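Local coordinates for lysozyme C (PDB 5XUW), which hydrolyses the beta-1,4 linkages between N-acetylmuramic acid and N-acetylglucosamine in bacterial peptidoglycan and binds one calcium ion, at residues L59-D67 / A75-L83. Sequence-based numbering, arbitrary orientation.
Sequences LNSKWWCKD and ACNIMCSKL. With CA (calcium ion), chain C.
The disulfide C65–C80 pins together the long loop of the beta domain in this C-type lysozyme, a worked example of how cystines and backbone hydrogen bonds order a region almost without regular secondary structure. The two SG atoms are 2.1 Å apart with the bridge torsion near a right angle (95°). C65 SG stands between its own backbone N and carbonyl carbon (chi1 65°), which aims it at C80. Beside the disulfide the main chains meet in a single beta bridge of K66 with M79: K66 N donates to I78 O at 2.9 Å, almost straight and in the carbonyl plane, while C80 N reaches K66 O from well above that carbonyl's plane. M79 CA adds a CA-H...O contact to the same oxygen. Further along, A75 N and C76 N bond in turn to W63 O and W64 O, the second on a lone pair.

Side chains fill in around this backbone frame. A75 CB lies 3.6 Å from W64 CE3, and C76 SG lies oblique to the same W64 ring, 3.9 Å from CE3. L83 CD1 touches both C65 SG and L59 CD1, each at 3.8 Å, the two leucines crossing at about a right angle. The extended K66 chain passes M79, whose bend at chi2 (67°) brings SD to 3.5 Å from K66 CE.

Segment 75-83 also leads into the calcium loop, for K82 O ligates the calcium ion at 2.3 Å, together with D85, N87, D90, D91 and two waters. Y54 of strand 53-54 packs on C65, C80 and L83 and hydrogen-bonds D67 OD2; helix 89-100 is tied on by the disulfide C76–C94 and meets W64 through R97 and V98.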
# COMPACT_ATOMS: atom_id res chain seq x y z
N LEU A 59 5.94 0.58 1.54
CA LEU A 59 6.13 1.76 2.38
C LEU A 59 7.61 1.98 2.63
O LEU A 59 8.33 1.05 2.99
CB LEU A 59 5.35 1.60 3.68
CG LEU A 59 3.85 1.39 3.49
CD1 LEU A 59 3.21 0.85 4.76
CD2 LEU A 59 3.17 2.67 3.02
N ASN A 60 8.07 3.21 2.39
CA ASN A 60 9.50 3.50 2.37
C ASN A 60 10.11 3.80 3.74
O ASN A 60 9.45 4.32 4.64
CB ASN A 60 9.84 4.61 1.35
CG ASN A 60 9.42 5.99 1.79
OD1 ASN A 60 9.88 6.50 2.81
ND2 ASN A 60 8.56 6.62 1.00
N SER A 61 11.39 3.49 3.83
CA SER A 61 12.23 3.57 5.03
C SER A 61 12.76 4.97 5.33
O SER A 61 13.57 5.13 6.25
CB SER A 61 13.44 2.65 4.81
OG SER A 61 14.15 3.10 3.64
N LYS A 62 12.38 5.97 4.53
CA LYS A 62 12.86 7.35 4.70
C LYS A 62 11.82 8.23 5.39
O LYS A 62 12.18 9.07 6.20
CB LYS A 62 13.24 7.95 3.35
CG LYS A 62 13.63 9.42 3.40
CD LYS A 62 14.27 9.86 2.10
CE LYS A 62 14.63 11.34 2.13
NZ LYS A 62 15.34 11.74 0.89
N TRP A 63 10.55 8.06 5.04
CA TRP A 63 9.48 8.89 5.60
C TRP A 63 8.52 8.17 6.52
O TRP A 63 7.95 8.81 7.41
CB TRP A 63 8.69 9.57 4.48
CG TRP A 63 9.42 10.72 3.81
CD1 TRP A 63 10.37 11.53 4.38
CD2 TRP A 63 9.24 11.19 2.47
NE1 TRP A 63 10.79 12.47 3.46
CE2 TRP A 63 10.11 12.28 2.29
CE3 TRP A 63 8.42 10.79 1.41
CZ2 TRP A 63 10.20 12.98 1.08
CZ3 TRP A 63 8.50 11.48 0.20
CH2 TRP A 63 9.39 12.57 0.05
N TRP A 64 8.32 6.86 6.33
CA TRP A 64 7.17 6.18 6.90
C TRP A 64 7.50 5.19 8.00
O TRP A 64 6.86 5.20 9.03
CB TRP A 64 6.35 5.53 5.78
CG TRP A 64 5.96 6.53 4.75
CD1 TRP A 64 6.36 6.56 3.44
CD2 TRP A 64 5.15 7.69 4.94
NE1 TRP A 64 5.82 7.65 2.80
CE2 TRP A 64 5.08 8.36 3.70
CE3 TRP A 64 4.46 8.22 6.04
CZ2 TRP A 64 4.35 9.54 3.53
CZ3 TRP A 64 3.73 9.39 5.87
CH2 TRP A 64 3.68 10.04 4.62
N CYS A 65 8.47 4.32 7.76
CA CYS A 65 8.89 3.34 8.77
C CYS A 65 10.38 3.46 9.03
O CYS A 65 11.10 4.12 8.27
CB CYS A 65 8.54 1.90 8.34
SG CYS A 65 9.40 1.28 6.87
N LYS A 66 10.83 2.82 10.10
CA LYS A 66 12.25 2.82 10.43
C LYS A 66 12.86 1.42 10.46
O LYS A 66 12.31 0.49 11.05
CB LYS A 66 12.52 3.57 11.74
CG LYS A 66 11.90 2.97 12.99
CD LYS A 66 12.69 3.35 14.23
CE LYS A 66 11.93 2.93 15.48
NZ LYS A 66 12.80 2.76 16.67
N ASP A 67 13.95 1.26 9.72
CA ASP A 67 14.87 0.16 9.92
C ASP A 67 16.13 0.87 10.41
O ASP A 67 16.22 2.10 10.33
CB ASP A 67 15.06 -0.67 8.64
CG ASP A 67 15.53 0.15 7.43
OD1 ASP A 67 16.35 1.08 7.59
OD2 ASP A 67 15.09 -0.17 6.31
N ALA A 75 7.15 8.50 10.13
CA ALA A 75 5.84 9.12 10.34
C ALA A 75 4.72 8.15 10.75
O ALA A 75 3.73 8.57 11.35
CB ALA A 75 5.42 9.90 9.10
N CYS A 76 4.88 6.86 10.44
CA CYS A 76 3.95 5.82 10.90
C CYS A 76 4.34 5.19 12.24
O CYS A 76 3.62 4.33 12.74
CB CYS A 76 3.79 4.73 9.84
SG CYS A 76 3.10 5.38 8.30
N ASN A 77 5.47 5.61 12.82
CA ASN A 77 5.89 5.17 14.15
C ASN A 77 5.96 3.64 14.23
O ASN A 77 5.33 3.01 15.08
CB ASN A 77 4.93 5.74 15.21
CG ASN A 77 5.42 5.53 16.63
OD1 ASN A 77 6.62 5.38 16.87
ND2 ASN A 77 4.49 5.52 17.58
N ILE A 78 6.72 3.06 13.31
CA ILE A 78 6.72 1.61 13.17
C ILE A 78 8.03 1.08 12.57
O ILE A 78 8.62 1.71 11.68
CB ILE A 78 5.49 1.17 12.35
CG1 ILE A 78 5.22 -0.33 12.51
CG2 ILE A 78 5.62 1.55 10.87
CD1 ILE A 78 3.90 -0.75 11.93
N MET A 79 8.46 -0.07 13.07
CA MET A 79 9.59 -0.79 12.52
C MET A 79 9.22 -1.35 11.16
O MET A 79 8.13 -1.91 11.01
CB MET A 79 10.02 -1.94 13.45
CG MET A 79 11.49 -1.96 13.77
SD MET A 79 11.92 -0.54 14.78
CE MET A 79 13.70 -0.68 14.80
N CYS A 80 10.11 -1.22 10.18
CA CYS A 80 9.79 -1.67 8.82
C CYS A 80 9.52 -3.17 8.72
O CYS A 80 8.73 -3.59 7.88
CB CYS A 80 10.90 -1.28 7.83
SG CYS A 80 11.16 0.49 7.57
N SER A 81 10.14 -3.96 9.60
CA SER A 81 9.89 -5.41 9.66
C SER A 81 8.43 -5.80 9.91
O SER A 81 7.99 -6.86 9.46
CB SER A 81 10.78 -6.06 10.74
OG SER A 81 10.57 -5.45 12.00
N LYS A 82 7.69 -4.93 10.59
CA LYS A 82 6.26 -5.16 10.86
C LYS A 82 5.38 -4.97 9.62
O LYS A 82 4.18 -5.23 9.67
CB LYS A 82 5.79 -4.27 11.99
CG LYS A 82 6.56 -4.50 13.29
CD LYS A 82 6.39 -3.37 14.27
CE LYS A 82 5.06 -3.45 14.99
NZ LYS A 82 5.06 -4.51 16.03
N LEU A 83 5.98 -4.51 8.53
CA LEU A 83 5.30 -4.43 7.24
C LEU A 83 5.64 -5.64 6.35
O LEU A 83 5.35 -5.61 5.16
CB LEU A 83 5.70 -3.12 6.54
CG LEU A 83 5.50 -1.87 7.40
CD1 LEU A 83 6.10 -0.65 6.70
CD2 LEU A 83 4.03 -1.66 7.71
CA CA C . 2.05 -5.91 9.10
O HOH W 1 2.54 -6.86 6.93
O HOH W 2 1.63 -6.47 11.35